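Local coordinates for hypothetical membrane protein (Corynebacterium glutamicum, PDB 6JSA) that binds heme through its C-terminal HtaA domain, the part described here, and probably passes it along the heme-uptake machinery of the corynebacterial cell envelope, at residues A[29-34]-A[41-46]; A[16-21]-A[148-153]. One frame throughout, in Å; residues are numbered along the deposited sequence.

Contact 1. Residues A[29-34]-A[41-46]; sequences GSWTLN and QQFQFS
One face of the W31 indole receives the rim of the F43 phenyl ring, with F43 CZ 3.8 Å above the indole plane and over its centre. The pair is an edge-to-face (T-shaped) stack: the five-membered ring of W31 and the F43 ring have centroids 5.0 Å apart and planes turned by 74°. At its edge F43 meets the pyrrole side of the indole, and the closest approach, F43 CE1 to W31 NE1, is 3.6 Å. W31 NE1 lies near the phenyl plane, at its edge and not over its face, so the pair meets by ring packing and not through an N-H to pi contact. In W31, chi1 of 59° sends the indole toward the other strand, and chi2 of 74° turns its face to F43. The two segments are strands of the antiparallel β-fold of the HtaA domain, but they do not pair with each other: 30-34 bonds to strand 66-71, and only side chains bridge the space to 42-46, where L33 and F43 have CA atoms 8.9 Å apart. F38, on the short strand 37-39 between them, adds its ring to both aromatics. L33 comes in at about a right angle to F43 and lays one methyl, CD2, 3.7 Å from F43 CD1. On the F43 strand, Q44 NE2 donates to Q42 O, approaching from above the carbonyl plane.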
loop_
_atom_site.group_PDB
_atom_site.type_symbol
_atom_site.label_atom_id
_atom_site.label_comp_id
_atom_site.label_asym_id
_atom_site.label_seq_id
_atom_site.Cartn_x
_atom_site.Cartn_y
_atom_site.Cartn_z
ATOM N N GLY A 29 -13.078 -5.907 -15.065
ATOM C CA GLY A 29 -13.305 -5.160 -13.849
ATOM C C GLY A 29 -12.843 -3.723 -13.923
ATOM O O GLY A 29 -12.602 -3.170 -15.001
ATOM N N SER A 30 -12.705 -3.116 -12.755
ATOM C CA SER A 30 -12.334 -1.712 -12.636
ATOM C C SER A 30 -11.962 -1.468 -11.181
ATOM O O SER A 30 -11.959 -2.385 -10.355
ATOM C CB SER A 30 -13.498 -0.814 -13.050
ATOM O OG SER A 30 -14.611 -1.062 -12.214
ATOM N N TRP A 31 -11.652 -0.222 -10.867
ATOM C CA TRP A 31 -11.501 0.180 -9.480
ATOM C C TRP A 31 -12.122 1.550 -9.302
ATOM O O TRP A 31 -12.300 2.304 -10.265
ATOM C CB TRP A 31 -10.045 0.204 -9.019
ATOM C CG TRP A 31 -9.156 1.113 -9.803
ATOM C CD1 TRP A 31 -9.116 2.480 -9.742
ATOM C CD2 TRP A 31 -8.140 0.722 -10.733
ATOM N NE1 TRP A 31 -8.153 2.957 -10.591
ATOM C CE2 TRP A 31 -7.538 1.902 -11.212
ATOM C CE3 TRP A 31 -7.692 -0.516 -11.219
ATOM C CZ2 TRP A 31 -6.504 1.886 -12.144
ATOM C CZ3 TRP A 31 -6.662 -0.531 -12.143
ATOM C CH2 TRP A 31 -6.078 0.663 -12.594
ATOM N N THR A 32 -12.487 1.849 -8.064
ATOM C CA THR A 32 -12.870 3.197 -7.687
ATOM C C THR A 32 -11.997 3.656 -6.529
ATOM O O THR A 32 -11.454 2.849 -5.766
ATOM C CB THR A 32 -14.365 3.318 -7.344
ATOM O OG1 THR A 32 -14.648 2.574 -6.155
ATOM C CG2 THR A 32 -15.226 2.815 -8.498
ATOM N N LEU A 33 -11.867 4.974 -6.428
ATOM C CA LEU A 33 -10.946 5.634 -5.516
ATOM C C LEU A 33 -11.711 6.617 -4.656
ATOM O O LEU A 33 -12.584 7.342 -5.145
ATOM C CB LEU A 33 -9.886 6.404 -6.301
ATOM C CG LEU A 33 -9.067 5.539 -7.262
ATOM C CD1 LEU A 33 -8.039 6.386 -8.001
ATOM C CD2 LEU A 33 -8.386 4.369 -6.532
ATOM N N ASN A 34 -11.353 6.661 -3.379
ATOM C CA ASN A 34 -11.982 7.570 -2.425
ATOM C C ASN A 34 -10.833 8.172 -1.625
ATOM O O ASN A 34 -10.269 7.517 -0.745
ATOM C CB ASN A 34 -12.965 6.814 -1.539
ATOM C CG ASN A 34 -14.016 7.712 -0.929
ATOM O OD1 ASN A 34 -14.614 8.546 -1.614
ATOM N ND2 ASN A 34 -14.250 7.549 0.361
ATOM N N GLN A 41 0.474 4.879 -13.518
ATOM C CA GLN A 41 0.108 3.520 -13.117
ATOM C C GLN A 41 0.381 3.279 -11.632
ATOM O O GLN A 41 0.686 2.159 -11.211
ATOM C CB GLN A 41 0.744 2.456 -14.017
ATOM C CG GLN A 41 0.327 2.629 -15.454
ATOM C CD GLN A 41 1.037 1.679 -16.360
ATOM O OE1 GLN A 41 2.123 1.972 -16.860
ATOM N NE2 GLN A 41 0.424 0.525 -16.595
ATOM N N GLN A 42 0.270 4.340 -10.834
ATOM C CA GLN A 42 0.468 4.263 -9.392
ATOM C C GLN A 42 -0.675 4.991 -8.710
ATOM O O GLN A 42 -1.020 6.115 -9.092
ATOM C CB GLN A 42 1.793 4.898 -8.956
ATOM C CG GLN A 42 3.011 4.204 -9.511
ATOM C CD GLN A 42 4.278 4.898 -9.077
ATOM O OE1 GLN A 42 4.583 5.993 -9.546
ATOM N NE2 GLN A 42 5.006 4.282 -8.157
ATOM N N PHE A 43 -1.250 4.363 -7.693
ATOM C CA PHE A 43 -2.169 5.074 -6.821
ATOM C C PHE A 43 -1.417 6.143 -6.039
ATOM O O PHE A 43 -0.248 5.969 -5.671
ATOM C CB PHE A 43 -2.921 4.076 -5.944
ATOM C CG PHE A 43 -3.674 3.068 -6.766
ATOM C CD1 PHE A 43 -4.874 3.419 -7.373
ATOM C CD2 PHE A 43 -3.144 1.810 -7.018
ATOM C CE1 PHE A 43 -5.554 2.521 -8.177
ATOM C CE2 PHE A 43 -3.816 0.900 -7.826
ATOM C CZ PHE A 43 -5.031 1.254 -8.405
ATOM N N GLN A 44 -2.076 7.285 -5.844
ATOM C CA GLN A 44 -1.454 8.498 -5.327
ATOM C C GLN A 44 -2.086 8.803 -3.980
ATOM O O GLN A 44 -3.304 9.022 -3.890
ATOM C CB GLN A 44 -1.670 9.665 -6.295
ATOM C CG GLN A 44 -1.170 9.391 -7.714
ATOM C CD GLN A 44 0.338 9.460 -7.830
ATOM O OE1 GLN A 44 0.975 10.318 -7.223
ATOM N NE2 GLN A 44 0.918 8.568 -8.619
ATOM N N PHE A 45 -1.263 8.814 -2.943
ATOM C CA PHE A 45 -1.720 8.983 -1.574
ATOM C C PHE A 45 -1.198 10.304 -1.040
ATOM O O PHE A 45 -0.060 10.697 -1.326
ATOM C CB PHE A 45 -1.224 7.829 -0.694
ATOM C CG PHE A 45 -1.659 6.474 -1.184
ATOM C CD1 PHE A 45 -0.920 5.792 -2.142
ATOM C CD2 PHE A 45 -2.824 5.898 -0.699
ATOM C CE1 PHE A 45 -1.330 4.552 -2.606
ATOM C CE2 PHE A 45 -3.240 4.651 -1.154
ATOM C CZ PHE A 45 -2.491 3.983 -2.110
ATOM N N SER A 46 -2.034 10.977 -0.261
ATOM C CA SER A 46 -1.716 12.296 0.251
ATOM C C SER A 46 -2.091 12.321 1.722
ATOM O O SER A 46 -3.236 12.033 2.075
ATOM C CB SER A 46 -2.517 13.325 -0.545
ATOM O OG SER A 46 -2.214 14.630 -0.122
#

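Contact 2. Residues A[16-21]-A[148-153]; sequences ASFQNY and DFYTPG. With HEM (protoporphyrin IX containing Fe), chain B.
These two segments supply five residues of the domain's heme pocket, helix 16-23 bringing S17, F18 and Y21 and the loop after helix 140-145 bringing F149 and Y150. Across the contact itself, Y150 OH lies 3.3 Å from F18 CB, which sits near the plane of the tyrosine ring at its edge; the two side chains cross at about a right angle. S17 and Y150 do not bond to each other but share an acceptor. Heme propionate oxygen O2D takes a hydrogen bond of 2.6 Å from S17 OG and another of 2.5 Å from Y150 OH, and it lies in the plane of the Y150 ring, at its edge. Over one face of that ring stands the heme methyl CMD, which also touches F18.

In this HtaA fold the porphyrin is held between the helix and the loop. From the helix, Y21 supplies the axial ligand, its OH 2.1 Å from the heme iron; CG stands anti to the backbone N (chi1 161°), carrying the phenol out from the helix to the metal. H72 NE2 hydrogen-bonds to the same oxygen, a second-shell contact that probably tunes the donor strength of the ligand. From the loop, F149 stacks flat on the other side of the macrocycle: heme ND lies 3.4 Å above the plane of the F149 ring, over its centre, and F149 CE1 approaches heme NC to 3.3 Å. K15 NZ also bonds to S17 OG, adding a probable positive charge near the propionate, while F146 meets both F18 and Y150 edge-to-face.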
loop_
_atom_site.group_PDB
_atom_site.type_symbol
_atom_site.label_atom_id
_atom_site.label_comp_id
_atom_site.label_asym_id
_atom_site.label_seq_id
_atom_site.Cartn_x
_atom_site.Cartn_y
_atom_site.Cartn_z
ATOM N N ALA A 16 1.430 -3.856 -10.920
ATOM C CA ALA A 16 1.053 -3.466 -12.279
ATOM C C ALA A 16 0.272 -4.573 -12.978
ATOM O O ALA A 16 -0.743 -4.310 -13.640
ATOM C CB ALA A 16 2.284 -3.087 -13.094
ATOM N N SER A 17 0.722 -5.824 -12.841
ATOM C CA SER A 17 0.019 -6.911 -13.511
ATOM C C SER A 17 -1.381 -7.104 -12.938
ATOM O O SER A 17 -2.287 -7.540 -13.655
ATOM C CB SER A 17 0.846 -8.199 -13.463
ATOM O OG SER A 17 1.004 -8.668 -12.139
ATOM N N PHE A 18 -1.580 -6.791 -11.653
ATOM C CA PHE A 18 -2.924 -6.836 -11.082
ATOM C C PHE A 18 -3.824 -5.764 -11.687
ATOM O O PHE A 18 -4.980 -6.041 -12.023
ATOM C CB PHE A 18 -2.870 -6.701 -9.559
ATOM C CG PHE A 18 -4.202 -6.890 -8.889
ATOM C CD1 PHE A 18 -4.836 -8.123 -8.942
ATOM C CD2 PHE A 18 -4.814 -5.851 -8.208
ATOM C CE1 PHE A 18 -6.055 -8.327 -8.324
ATOM C CE2 PHE A 18 -6.039 -6.039 -7.582
ATOM C CZ PHE A 18 -6.663 -7.285 -7.643
ATOM N N GLN A 19 -3.313 -4.539 -11.847
ATOM C CA GLN A 19 -4.092 -3.501 -12.524
ATOM C C GLN A 19 -4.513 -3.960 -13.910
ATOM O O GLN A 19 -5.668 -3.785 -14.314
ATOM C CB GLN A 19 -3.269 -2.229 -12.683
ATOM C CG GLN A 19 -3.023 -1.435 -11.427
ATOM C CD GLN A 19 -2.152 -0.229 -11.721
ATOM O OE1 GLN A 19 -2.182 0.315 -12.824
ATOM N NE2 GLN A 19 -1.358 0.179 -10.746
ATOM N N ASN A 20 -3.570 -4.518 -14.668
ATOM C CA ASN A 20 -3.864 -4.887 -16.044
ATOM C C ASN A 20 -4.826 -6.059 -16.101
ATOM O O ASN A 20 -5.651 -6.132 -17.015
ATOM C CB ASN A 20 -2.561 -5.181 -16.789
ATOM C CG ASN A 20 -1.661 -3.960 -16.875
ATOM O OD1 ASN A 20 -2.134 -2.824 -16.762
ATOM N ND2 ASN A 20 -0.370 -4.180 -17.083
ATOM N N TYR A 21 -4.745 -6.959 -15.122
ATOM C CA TYR A 21 -5.721 -8.034 -15.003
ATOM C C TYR A 21 -7.105 -7.477 -14.684
ATOM O O TYR A 21 -8.098 -7.832 -15.335
ATOM C CB TYR A 21 -5.250 -9.011 -13.928
ATOM C CG TYR A 21 -6.327 -9.910 -13.387
ATOM C CD1 TYR A 21 -6.899 -10.897 -14.180
ATOM C CD2 TYR A 21 -6.767 -9.779 -12.077
ATOM C CE1 TYR A 21 -7.877 -11.722 -13.677
ATOM C CE2 TYR A 21 -7.740 -10.601 -11.562
ATOM C CZ TYR A 21 -8.294 -11.564 -12.373
ATOM O OH TYR A 21 -9.271 -12.366 -11.876
ATOM N N ASP A 148 -5.150 -16.250 -2.975
ATOM C CA ASP A 148 -4.077 -17.215 -3.177
ATOM C C ASP A 148 -3.557 -17.248 -4.610
ATOM O O ASP A 148 -2.858 -18.196 -4.988
ATOM C CB ASP A 148 -4.451 -18.627 -2.699
ATOM C CG ASP A 148 -4.913 -18.651 -1.249
ATOM O OD1 ASP A 148 -4.274 -18.005 -0.389
ATOM O OD2 ASP A 148 -5.925 -19.329 -0.975
ATOM N N PHE A 149 -3.865 -16.230 -5.427
ATOM C CA PHE A 149 -3.266 -16.169 -6.757
ATOM C C PHE A 149 -1.800 -15.756 -6.716
ATOM O O PHE A 149 -1.058 -16.067 -7.656
ATOM C CB PHE A 149 -4.063 -15.254 -7.691
ATOM C CG PHE A 149 -5.302 -15.893 -8.258
ATOM C CD1 PHE A 149 -6.517 -15.801 -7.600
ATOM C CD2 PHE A 149 -5.242 -16.594 -9.454
ATOM C CE1 PHE A 149 -7.660 -16.384 -8.135
ATOM C CE2 PHE A 149 -6.378 -17.189 -9.995
ATOM C CZ PHE A 149 -7.585 -17.088 -9.337
ATOM N N TYR A 150 -1.372 -15.060 -5.667
ATOM C CA TYR A 150 0.034 -14.784 -5.415
ATOM C C TYR A 150 0.415 -15.501 -4.132
ATOM O O TYR A 150 -0.358 -15.512 -3.172
ATOM C CB TYR A 150 0.293 -13.293 -5.176
ATOM C CG TYR A 150 -0.160 -12.333 -6.251
ATOM C CD1 TYR A 150 0.112 -12.566 -7.592
ATOM C CD2 TYR A 150 -0.848 -11.173 -5.912
ATOM C CE1 TYR A 150 -0.301 -11.675 -8.572
ATOM C CE2 TYR A 150 -1.256 -10.275 -6.881
ATOM C CZ TYR A 150 -0.983 -10.527 -8.207
ATOM O OH TYR A 150 -1.406 -9.633 -9.166
ATOM N N THR A 151 1.615 -16.072 -4.103
ATOM C CA THR A 151 2.132 -16.728 -2.913
ATOM C C THR A 151 2.756 -15.704 -1.968
ATOM O O THR A 151 3.180 -14.622 -2.392
ATOM C CB THR A 151 3.224 -17.713 -3.313
ATOM O OG1 THR A 151 4.214 -17.012 -4.075
ATOM C CG2 THR A 151 2.656 -18.883 -4.124
ATOM N N PRO A 152 2.851 -16.033 -0.679
ATOM C CA PRO A 152 3.599 -15.166 0.240
ATOM C C PRO A 152 5.030 -14.975 -0.247
ATOM O O PRO A 152 5.693 -15.921 -0.679
ATOM C CB PRO A 152 3.555 -15.937 1.564
ATOM C CG PRO A 152 2.322 -16.796 1.465
ATOM C CD PRO A 152 2.241 -17.190 0.009
ATOM N N GLY A 153 5.500 -13.731 -0.194
ATOM C CA GLY A 153 6.818 -13.394 -0.684
ATOM C C GLY A 153 6.861 -12.897 -2.109
ATOM O O GLY A 153 7.911 -12.413 -2.549
HETATM C CHA HEM B . -5.568 -14.046 -12.294
HETATM C CHB HEM B . -9.781 -16.282 -13.081
HETATM C CHC HEM B . -11.542 -14.383 -8.993
HETATM C CHD HEM B . -7.215 -12.471 -8.014
HETATM C C1A HEM B . -6.567 -14.787 -12.880
HETATM C C2A HEM B . -6.482 -15.445 -14.170
HETATM C C3A HEM B . -7.642 -16.066 -14.399
HETATM C C4A HEM B . -8.490 -15.832 -13.242
HETATM C CMA HEM B . -8.034 -16.890 -15.650
HETATM C CAA HEM B . -5.268 -15.350 -15.105
HETATM C CBA HEM B . -5.377 -13.972 -15.769
HETATM C CGA HEM B . -4.199 -13.680 -16.661
HETATM O O1A HEM B . -3.133 -14.319 -16.498
HETATM O O2A HEM B . -4.319 -12.785 -17.532
HETATM C C1B HEM B . -10.650 -15.919 -12.078
HETATM C C2B HEM B . -12.064 -16.225 -12.015
HETATM C C3B HEM B . -12.554 -15.705 -10.878
HETATM C C4B HEM B . -11.454 -15.048 -10.198
HETATM C CMB HEM B . -12.797 -17.028 -13.103
HETATM C CAB HEM B . -13.988 -15.721 -10.298
HETATM C CBB HEM B . -15.075 -16.198 -10.915
HETATM C C1C HEM B . -10.518 -13.726 -8.347
HETATM C C2C HEM B . -10.604 -13.136 -7.027
HETATM C C3C HEM B . -9.421 -12.577 -6.758
HETATM C C4C HEM B . -8.537 -12.831 -7.886
HETATM C CMC HEM B . -11.861 -13.126 -6.132
HETATM C CAC HEM B . -9.069 -11.829 -5.451
HETATM C CBC HEM B . -8.351 -10.694 -5.480
HETATM C C1D HEM B . -6.396 -12.756 -9.079
HETATM C C2D HEM B . -5.007 -12.382 -9.179
HETATM C C3D HEM B . -4.549 -12.810 -10.354
HETATM C C4D HEM B . -5.638 -13.463 -11.048
HETATM C CMD HEM B . -4.220 -11.628 -8.094
HETATM C CAD HEM B . -3.121 -12.619 -10.909
HETATM C CBD HEM B . -3.133 -11.353 -11.777
HETATM C CGD HEM B . -1.737 -11.057 -12.261
HETATM O O1D HEM B . -1.315 -11.629 -13.297
HETATM O O2D HEM B . -1.040 -10.241 -11.607
HETATM N NA HEM B . -7.808 -15.042 -12.334
HETATM N NB HEM B . -10.313 -15.187 -10.958
HETATM N NC HEM B . -9.238 -13.527 -8.843
HETATM N ND HEM B . -6.759 -13.419 -10.238
HETATM FE FE HEM B . -8.629 -14.036 -10.733
#

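How the contacts relate
Helix 16-23 ties the two contacts together: Q19, on the helix side turned from the 148-153 loop, probably donates from NE2 to Q41 O and packs against W31 and F43, while S17, F18 and Y21 serve the heme. Contact 2 is buried, joins parts distant in sequence, and works through iron ligation and hydrogen bonds to a propionate, with the cofactor lying between much of its two segments. Contact 1 is only partly buried, links strands close in sequence, and relies on aromatic and aliphatic packing without any hydrogen bond across it. Contacts 1 and 2 have centres about 16 Å apart; behind the ligand-bearing helix, W31 has its nearest side-chain atom about 11 Å from the nearest heme atom.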